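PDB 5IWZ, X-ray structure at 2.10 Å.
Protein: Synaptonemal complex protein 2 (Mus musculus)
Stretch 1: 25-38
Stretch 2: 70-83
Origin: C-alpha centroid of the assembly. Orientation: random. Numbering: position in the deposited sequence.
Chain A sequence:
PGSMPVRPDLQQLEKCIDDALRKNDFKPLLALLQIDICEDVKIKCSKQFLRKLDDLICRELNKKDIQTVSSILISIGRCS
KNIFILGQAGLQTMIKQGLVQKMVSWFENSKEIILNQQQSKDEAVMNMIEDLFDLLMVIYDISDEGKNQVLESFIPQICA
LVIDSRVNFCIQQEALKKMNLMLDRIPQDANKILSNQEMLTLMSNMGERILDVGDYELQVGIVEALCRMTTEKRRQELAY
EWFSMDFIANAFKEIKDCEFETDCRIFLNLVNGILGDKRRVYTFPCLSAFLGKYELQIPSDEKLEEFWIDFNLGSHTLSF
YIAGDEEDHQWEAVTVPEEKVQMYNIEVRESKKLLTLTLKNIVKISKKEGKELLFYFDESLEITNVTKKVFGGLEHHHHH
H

Stretch 1 25-38: DFKPLLALLQIDIC
Stretch 2 (70-83) SSILISIGRCSKNI

Two segments of one chain of mouse synaptonemal complex protein 2 pack together, burying 638 Å² summed over both sides. Stretch 1 enters a short helix at Lys 27, leaves it through a type I turn from Leu 32 to Ile 35, and continues extended (Ile 35 to Cys 38, phi −68 to −109°, psi 124 to 143°). Stretch 2 is already helical at Ser 70 and remains so through Arg 78. The helix axes run in broadly the same sense, 47° apart and 10.3 Å at closest approach. Register is set by three pairs: Leu 30 CA to Ser 71 CA, 7.4 Å; Leu 33 CA to Ser 75 CA, 6.7 Å; Ile 37 CA to Cys 79 CA, 7.2 Å.

Bonds within stretch 1 fix its backbone. Asp 25 (chi1 t) caps the first helix, its OD2 accepting from Lys 27 N at 3.1 Å. The turn closes with Ile 35 N to Leu 32 O, 3.0 Å.

Apolar side chains pack along the length of the contact. Phe 26 (chi1 −80°, chi2 −98°) presents its ring edge to Ile 72 (m, t), Phe 26 CE1 to Ile 72 CD1, 3.9 Å. Leu 29 (t, p) points toward the second helix and meets the same isoleucine, Leu 29 CD2 to Ile 72 CG1, 4.1 Å. Leu 33 (m, t) leaves its backbone sideways, but its end reaches over, with CD2 3.8 Å from Ile 74 CG2. Ile 37 (m, m) points toward stretch 2 and places CD1 4.0 Å from Cys 79 SG.

Small serines face these leucines. Ser 71 (p) and Ser 75 (m) both point toward stretch 1; the leucines come closest at Ser 75. Leu 33 CD2 lies 3.4 Å and Leu 29 CG 3.7 Å from Ser 75 OG. Ser 75 OG is satisfied within its own helix, donating to Ser 71 O at 2.7 Å, so it can sit among methyl groups.

Polar contact centres on Arg 78 (chi1 −78°, chi2 −162°, chi3 −21°, chi4 126°), which has the largest covered area, 110 Å². The clear hydrogen bond across the stretches runs from Arg 78 NH1 to Ile 35 O, 2.8 Å and 154°, with the acceptor near the guanidinium plane. Arg 78 NH2 is 3.0 Å from Leu 32 O, but at too poor an angle to bond. Leu 33 CA covers one guanidinium face, 3.8 Å from Arg 78 NH2; Ile 37 CG1 covers the opposite face, 3.7 Å from Arg 78 NH1. Arginine suits this place because its planar, charged end can serve a carbonyl at its edge while its faces accept aliphatic neighbours. Farther along, buried Asn 82 (chi1 −69°, chi2 87°) points toward stretch 1, its OD1 3.3 Å from Ile 37 CG2.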

ATOM      1  N   ASP A  25       5.373  14.711 -27.406  1.00 29.10           N
ATOM      2  CA  ASP A  25       6.812  14.476 -27.284  1.00 27.65           C
ATOM      3  C   ASP A  25       7.211  14.597 -25.817  1.00 24.94           C
ATOM      4  O   ASP A  25       7.237  15.705 -25.260  1.00 21.81           O
ATOM      5  CB  ASP A  25       7.616  15.459 -28.132  1.00 27.90           C
ATOM      6  CG  ASP A  25       9.129  15.225 -28.025  1.00 34.29           C
ATOM      7  OD1 ASP A  25       9.913  16.083 -28.471  1.00 37.72           O
ATOM      8  OD2 ASP A  25       9.549  14.184 -27.486  1.00 38.79           O
ATOM      9  N   PHE A  26       7.568  13.471 -25.210  1.00 25.28           N
ATOM     10  CA  PHE A  26       7.917  13.427 -23.796  1.00 22.63           C
ATOM     11  C   PHE A  26       9.420  13.428 -23.543  1.00 26.95           C
ATOM     12  O   PHE A  26       9.834  13.470 -22.380  1.00 27.75           O
ATOM     13  CB  PHE A  26       7.267  12.199 -23.149  1.00 19.54           C
ATOM     14  CG  PHE A  26       5.830  12.406 -22.816  1.00 27.00           C
ATOM     15  CD1 PHE A  26       5.461  12.745 -21.528  1.00 27.47           C
ATOM     16  CD2 PHE A  26       4.847  12.287 -23.788  1.00 26.35           C
ATOM     17  CE1 PHE A  26       4.147  12.966 -21.204  1.00 24.40           C
ATOM     18  CE2 PHE A  26       3.511  12.501 -23.470  1.00 27.52           C
ATOM     19  CZ  PHE A  26       3.158  12.840 -22.182  1.00 21.66           C
ATOM     20  N   LYS A  27      10.246  13.399 -24.595  1.00 28.42           N
ATOM     21  CA  LYS A  27      11.696  13.455 -24.419  1.00 28.16           C
ATOM     22  C   LYS A  27      12.168  14.654 -23.598  1.00 29.65           C
ATOM     23  O   LYS A  27      12.996  14.457 -22.695  1.00 25.23           O
ATOM     24  CB  LYS A  27      12.388  13.416 -25.793  1.00 30.03           C
ATOM     25  CG  LYS A  27      12.310  12.074 -26.487  1.00 37.31           C
ATOM     26  CD  LYS A  27      13.448  11.885 -27.494  1.00 45.86           C
ATOM     27  CE  LYS A  27      13.446  12.953 -28.584  1.00 59.74           C
ATOM     28  NZ  LYS A  27      12.733  12.524 -29.830  1.00 68.76           N
ATOM     29  N   PRO A  28      11.706  15.895 -23.831  1.00 27.37           N
ATOM     30  CA  PRO A  28      12.159  16.992 -22.947  1.00 22.17           C
ATOM     31  C   PRO A  28      11.821  16.750 -21.484  1.00 24.47           C
ATOM     32  O   PRO A  28      12.704  16.849 -20.626  1.00 28.90           O
ATOM     33  CB  PRO A  28      11.449  18.230 -23.531  1.00 25.64           C
ATOM     34  CG  PRO A  28      11.335  17.903 -24.995  1.00 30.15           C
ATOM     35  CD  PRO A  28      10.988  16.418 -25.009  1.00 28.25           C
ATOM     36  N   LEU A  29      10.573  16.390 -21.171  1.00 24.47           N
ATOM     37  CA  LEU A  29      10.222  16.104 -19.784  1.00 21.42           C
ATOM     38  C   LEU A  29      11.111  15.007 -19.200  1.00 27.52           C
ATOM     39  O   LEU A  29      11.612  15.134 -18.073  1.00 25.72           O
ATOM     40  CB  LEU A  29       8.751  15.704 -19.695  1.00 23.06           C
ATOM     41  CG  LEU A  29       8.149  15.661 -18.296  1.00 22.37           C
ATOM     42  CD1 LEU A  29       8.015  17.081 -17.708  1.00 27.76           C
ATOM     43  CD2 LEU A  29       6.813  14.944 -18.329  1.00 22.06           C
ATOM     44  N   LEU A  30      11.328  13.931 -19.961  1.00 23.67           N
ATOM     45  CA  LEU A  30      12.150  12.838 -19.471  1.00 27.44           C
ATOM     46  C   LEU A  30      13.575  13.299 -19.203  1.00 32.42           C
ATOM     47  O   LEU A  30      14.215  12.840 -18.249  1.00 31.05           O
ATOM     48  CB  LEU A  30      12.142  11.685 -20.468  1.00 26.08           C
ATOM     49  CG  LEU A  30      10.942  10.753 -20.491  1.00 30.10           C
ATOM     50  CD1 LEU A  30      11.105   9.772 -21.638  1.00 30.09           C
ATOM     51  CD2 LEU A  30      10.784  10.016 -19.165  1.00 30.31           C
ATOM     52  N   ALA A  31      14.089  14.212 -20.025  1.00 29.60           N
ATOM     53  CA  ALA A  31      15.448  14.693 -19.811  1.00 32.27           C
ATOM     54  C   ALA A  31      15.561  15.426 -18.478  1.00 39.97           C
ATOM     55  O   ALA A  31      16.572  15.294 -17.770  1.00 37.87           O
ATOM     56  CB  ALA A  31      15.882  15.587 -20.974  1.00 31.28           C
ATOM     57  N   LEU A  32      14.520  16.182 -18.102  1.00 32.56           N
ATOM     58  CA  LEU A  32      14.537  16.858 -16.809  1.00 37.89           C
ATOM     59  C   LEU A  32      14.623  15.862 -15.665  1.00 45.04           C
ATOM     60  O   LEU A  32      15.252  16.139 -14.638  1.00 43.51           O
ATOM     61  CB  LEU A  32      13.300  17.731 -16.633  1.00 32.99           C
ATOM     62  CG  LEU A  32      13.072  18.865 -17.613  1.00 35.48           C
ATOM     63  CD1 LEU A  32      11.953  19.734 -17.067  1.00 36.00           C
ATOM     64  CD2 LEU A  32      14.352  19.659 -17.829  1.00 42.47           C
ATOM     65  N   LEU A  33      13.981  14.703 -15.813  1.00 48.94           N
ATOM     66  CA  LEU A  33      14.006  13.703 -14.757  1.00 44.74           C
ATOM     67  C   LEU A  33      15.408  13.174 -14.479  1.00 50.49           C
ATOM     68  O   LEU A  33      15.592  12.460 -13.487  1.00 49.40           O
ATOM     69  CB  LEU A  33      13.066  12.542 -15.107  1.00 44.23           C
ATOM     70  CG  LEU A  33      11.560  12.832 -15.083  1.00 43.90           C
ATOM     71  CD1 LEU A  33      10.774  11.599 -15.469  1.00 45.79           C
ATOM     72  CD2 LEU A  33      11.121  13.318 -13.713  1.00 43.91           C
ATOM     73  N   GLN A  34      16.399  13.504 -15.306  1.00 57.08           N
ATOM     74  CA  GLN A  34      17.769  13.062 -15.063  1.00 65.76           C
ATOM     75  C   GLN A  34      18.620  14.116 -14.361  1.00 69.55           C
ATOM     76  O   GLN A  34      19.796  13.857 -14.092  1.00 76.55           O
ATOM     77  CB  GLN A  34      18.455  12.649 -16.373  1.00 70.49           C
ATOM     78  CG  GLN A  34      17.585  11.889 -17.373  1.00 76.94           C
ATOM     79  CD  GLN A  34      16.835  10.711 -16.771  1.00 84.25           C
ATOM     80  OE1 GLN A  34      17.356   9.994 -15.910  1.00 85.77           O
ATOM     81  NE2 GLN A  34      15.598  10.500 -17.236  1.00 83.38           N
ATOM     82  N   ILE A  35      18.056  15.288 -14.061  1.00 67.27           N
ATOM     83  CA  ILE A  35      18.750  16.353 -13.340  1.00 65.54           C
ATOM     84  C   ILE A  35      18.483  16.202 -11.851  1.00 70.17           C
ATOM     85  O   ILE A  35      17.377  15.834 -11.437  1.00 71.77           O
ATOM     86  CB  ILE A  35      18.290  17.742 -13.826  1.00 56.45           C
ATOM     87  CG1 ILE A  35      18.430  17.888 -15.335  1.00 49.79           C
ATOM     88  CG2 ILE A  35      19.082  18.840 -13.138  1.00 61.32           C
ATOM     89  CD1 ILE A  35      17.868  19.205 -15.838  1.00 45.03           C
ATOM     90  N   ASP A  36      19.492  16.499 -11.036  1.00 70.43           N
ATOM     91  CA  ASP A  36      19.296  16.578  -9.596  1.00 69.67           C
ATOM     92  C   ASP A  36      18.827  17.980  -9.237  1.00 69.14           C
ATOM     93  O   ASP A  36      19.496  18.966  -9.561  1.00 60.91           O
ATOM     94  CB  ASP A  36      20.574  16.217  -8.842  1.00 77.32           C
ATOM     95  CG  ASP A  36      20.552  14.794  -8.307  1.00 89.46           C
ATOM     96  OD1 ASP A  36      21.458  13.992  -8.626  1.00 93.52           O
ATOM     97  OD2 ASP A  36      19.606  14.473  -7.555  1.00 93.02           O
ATOM     98  N   ILE A  37      17.674  18.051  -8.571  1.00 71.92           N
ATOM     99  CA  ILE A  37      17.071  19.328  -8.210  1.00 71.77           C
ATOM    100  C   ILE A  37      17.940  20.009  -7.167  1.00 75.63           C
ATOM    101  O   ILE A  37      18.283  19.416  -6.135  1.00 78.95           O
ATOM    102  CB  ILE A  37      15.641  19.125  -7.687  1.00 68.95           C
ATOM    103  CG1 ILE A  37      14.741  18.524  -8.770  1.00 60.50           C
ATOM    104  CG2 ILE A  37      15.067  20.448  -7.170  1.00 70.51           C
ATOM    105  CD1 ILE A  37      14.536  19.423  -9.945  1.00 59.21           C
ATOM    106  N   CYS A  38      18.311  21.253  -7.431  1.00 80.22           N
ATOM    107  CA  CYS A  38      19.092  22.041  -6.490  1.00 86.28           C
ATOM    108  C   CYS A  38      18.216  23.134  -5.901  1.00 84.52           C
ATOM    109  O   CYS A  38      17.571  23.887  -6.641  1.00 86.10           O
ATOM    110  CB  CYS A  38      20.330  22.628  -7.163  1.00 93.55           C
ATOM    111  SG  CYS A  38      21.638  21.396  -7.353  1.00100.08           S
ATOM    112  N   SER A  70       2.802   8.317 -14.770  1.00 25.74           N
ATOM    113  CA  SER A  70       3.810   8.273 -13.711  1.00 26.85           C
ATOM    114  C   SER A  70       4.880   9.337 -13.908  1.00 20.82           C
ATOM    115  O   SER A  70       5.258  10.032 -12.958  1.00 24.10           O
ATOM    116  CB  SER A  70       4.485   6.888 -13.659  1.00 27.34           C
ATOM    117  OG  SER A  70       3.729   5.940 -12.921  1.00 33.32           O
ATOM    118  N   SER A  71       5.408   9.451 -15.134  1.00 19.85           N
ATOM    119  CA  SER A  71       6.491  10.405 -15.371  1.00 24.05           C
ATOM    120  C   SER A  71       6.026  11.838 -15.121  1.00 22.88           C
ATOM    121  O   SER A  71       6.782  12.661 -14.588  1.00 27.81           O
ATOM    122  CB  SER A  71       7.061  10.235 -16.790  1.00 26.73           C
ATOM    123  OG  SER A  71       6.191  10.747 -17.795  1.00 32.94           O
ATOM    124  N   ILE A  72       4.774  12.156 -15.460  1.00 20.20           N
ATOM    125  CA  ILE A  72       4.267  13.500 -15.192  1.00 24.66           C
ATOM    126  C   ILE A  72       4.143  13.730 -13.688  1.00 25.37           C
ATOM    127  O   ILE A  72       4.571  14.766 -13.166  1.00 28.98           O
ATOM    128  CB  ILE A  72       2.917  13.733 -15.902  1.00 23.18           C
ATOM    129  CG1 ILE A  72       3.064  13.607 -17.424  1.00 21.69           C
ATOM    130  CG2 ILE A  72       2.404  15.102 -15.550  1.00 23.26           C
ATOM    131  CD1 ILE A  72       1.762  13.200 -18.149  1.00 22.43           C
ATOM    132  N   LEU A  73       3.538  12.773 -12.971  1.00 25.92           N
ATOM    133  CA  LEU A  73       3.319  12.950 -11.534  1.00 26.18           C
ATOM    134  C   LEU A  73       4.637  13.119 -10.796  1.00 24.30           C
ATOM    135  O   LEU A  73       4.733  13.912  -9.852  1.00 26.02           O
ATOM    136  CB  LEU A  73       2.546  11.756 -10.965  1.00 18.72           C
ATOM    137  CG  LEU A  73       1.119  11.607 -11.464  1.00 21.70           C
ATOM    138  CD1 LEU A  73       0.616  10.212 -11.149  1.00 22.00           C
ATOM    139  CD2 LEU A  73       0.229  12.656 -10.808  1.00 24.19           C
ATOM    140  N   ILE A  74       5.665  12.385 -11.223  1.00 25.11           N
ATOM    141  CA  ILE A  74       6.976  12.478 -10.588  1.00 25.55           C
ATOM    142  C   ILE A  74       7.613  13.837 -10.854  1.00 27.11           C
ATOM    143  O   ILE A  74       8.242  14.425  -9.965  1.00 27.62           O
ATOM    144  CB  ILE A  74       7.859  11.313 -11.066  1.00 27.13           C
ATOM    145  CG1 ILE A  74       7.406  10.003 -10.393  1.00 36.74           C
ATOM    146  CG2 ILE A  74       9.341  11.577 -10.803  1.00 33.49           C
ATOM    147  CD1 ILE A  74       7.964   8.729 -11.069  1.00 32.38           C
ATOM    148  N   SER A  75       7.433  14.375 -12.067  1.00 27.89           N
ATOM    149  CA  SER A  75       7.999  15.683 -12.401  1.00 29.02           C
ATOM    150  C   SER A  75       7.411  16.786 -11.535  1.00 33.22           C
ATOM    151  O   SER A  75       8.135  17.678 -11.078  1.00 37.74           O
ATOM    152  CB  SER A  75       7.762  16.001 -13.883  1.00 32.94           C
ATOM    153  OG  SER A  75       8.245  14.944 -14.705  1.00 39.82           O
ATOM    154  N   ILE A  76       6.092  16.764 -11.323  1.00 34.71           N
ATOM    155  CA  ILE A  76       5.451  17.781 -10.488  1.00 33.40           C
ATOM    156  C   ILE A  76       5.977  17.702  -9.059  1.00 32.44           C
ATOM    157  O   ILE A  76       6.381  18.709  -8.467  1.00 32.92           O
ATOM    158  CB  ILE A  76       3.923  17.615 -10.526  1.00 34.69           C
ATOM    159  CG1 ILE A  76       3.415  17.667 -11.966  1.00 37.16           C
ATOM    160  CG2 ILE A  76       3.251  18.676  -9.668  1.00 35.73           C
ATOM    161  CD1 ILE A  76       2.049  17.012 -12.135  1.00 32.94           C
ATOM    162  N   GLY A  77       6.000  16.494  -8.495  1.00 33.07           N
ATOM    163  CA  GLY A  77       6.465  16.333  -7.124  1.00 33.05           C
ATOM    164  C   GLY A  77       7.920  16.721  -6.935  1.00 35.44           C
ATOM    165  O   GLY A  77       8.264  17.430  -5.989  1.00 39.60           O
ATOM    166  N   ARG A  78       8.800  16.244  -7.822  1.00 29.11           N
ATOM    167  CA  ARG A  78      10.231  16.544  -7.697  1.00 35.42           C
ATOM    168  C   ARG A  78      10.488  18.041  -7.751  1.00 38.55           C
ATOM    169  O   ARG A  78      11.374  18.558  -7.063  1.00 38.75           O
ATOM    170  CB  ARG A  78      11.037  15.861  -8.809  1.00 38.63           C
ATOM    171  CG  ARG A  78      11.305  14.378  -8.634  1.00 51.52           C
ATOM    172  CD  ARG A  78      12.470  13.907  -9.532  1.00 48.81           C
ATOM    173  NE  ARG A  78      12.707  14.824 -10.647  1.00 53.40           N
ATOM    174  CZ  ARG A  78      13.881  15.391 -10.925  1.00 56.16           C
ATOM    175  NH1 ARG A  78      14.941  15.131 -10.173  1.00 61.70           N
ATOM    176  NH2 ARG A  78      14.005  16.212 -11.961  1.00 49.00           N
ATOM    177  N   CYS A  79       9.751  18.749  -8.591  1.00 32.28           N
ATOM    178  CA  CYS A  79       9.977  20.169  -8.767  1.00 37.66           C
ATOM    179  C   CYS A  79       9.086  21.022  -7.875  1.00 39.05           C
ATOM    180  O   CYS A  79       9.160  22.247  -7.970  1.00 37.96           O
ATOM    181  CB  CYS A  79       9.765  20.553 -10.239  1.00 40.16           C
ATOM    182  SG  CYS A  79      10.758  19.586 -11.380  1.00 49.09           S
ATOM    183  N   SER A  80       8.266  20.403  -7.017  1.00 36.77           N
ATOM    184  CA  SER A  80       7.162  21.127  -6.382  1.00 43.14           C
ATOM    185  C   SER A  80       7.656  22.309  -5.555  1.00 34.73           C
ATOM    186  O   SER A  80       7.037  23.379  -5.561  1.00 40.44           O
ATOM    187  CB  SER A  80       6.344  20.173  -5.509  1.00 46.12           C
ATOM    188  OG  SER A  80       7.121  19.673  -4.431  1.00 46.15           O
ATOM    189  N   LYS A  81       8.773  22.144  -4.857  1.00 32.13           N
ATOM    190  CA  LYS A  81       9.288  23.160  -3.954  1.00 41.91           C
ATOM    191  C   LYS A  81      10.187  24.180  -4.643  1.00 46.54           C
ATOM    192  O   LYS A  81      10.772  25.028  -3.965  1.00 55.75           O
ATOM    193  CB  LYS A  81      10.012  22.477  -2.795  1.00 49.15           C
ATOM    194  CG  LYS A  81       9.036  21.633  -1.989  1.00 61.98           C
ATOM    195  CD  LYS A  81       9.674  20.887  -0.843  1.00 70.33           C
ATOM    196  CE  LYS A  81       8.585  20.233  -0.001  1.00 72.58           C
ATOM    197  NZ  LYS A  81       9.111  19.681   1.277  1.00 71.12           N
ATOM    198  N   ASN A  82      10.285  24.142  -5.971  1.00 47.75           N
ATOM    199  CA  ASN A  82      11.080  25.101  -6.726  1.00 42.45           C
ATOM    200  C   ASN A  82      10.262  25.841  -7.769  1.00 38.25           C
ATOM    201  O   ASN A  82      10.827  26.620  -8.542  1.00 39.97           O
ATOM    202  CB  ASN A  82      12.263  24.402  -7.407  1.00 44.15           C
ATOM    203  CG  ASN A  82      13.298  23.920  -6.421  1.00 53.89           C
ATOM    204  OD1 ASN A  82      13.200  22.811  -5.883  1.00 54.65           O
ATOM    205  ND2 ASN A  82      14.305  24.750  -6.176  1.00 56.02           N
ATOM    206  N   ILE A  83       8.968  25.624  -7.809  1.00 37.62           N
ATOM    207  CA  ILE A  83       8.073  26.253  -8.766  1.00 31.71           C
ATOM    208  C   ILE A  83       7.535  27.535  -8.156  1.00 43.27           C
ATOM    209  O   ILE A  83       7.216  27.582  -6.964  1.00 45.04           O
ATOM    210  CB  ILE A  83       6.936  25.283  -9.144  1.00 43.15           C
ATOM    211  CG1 ILE A  83       7.489  24.152 -10.020  1.00 48.44           C
ATOM    212  CG2 ILE A  83       5.797  26.005  -9.840  1.00 48.84           C
ATOM    213  CD1 ILE A  83       6.481  23.077 -10.343  1.00 49.60           C
TER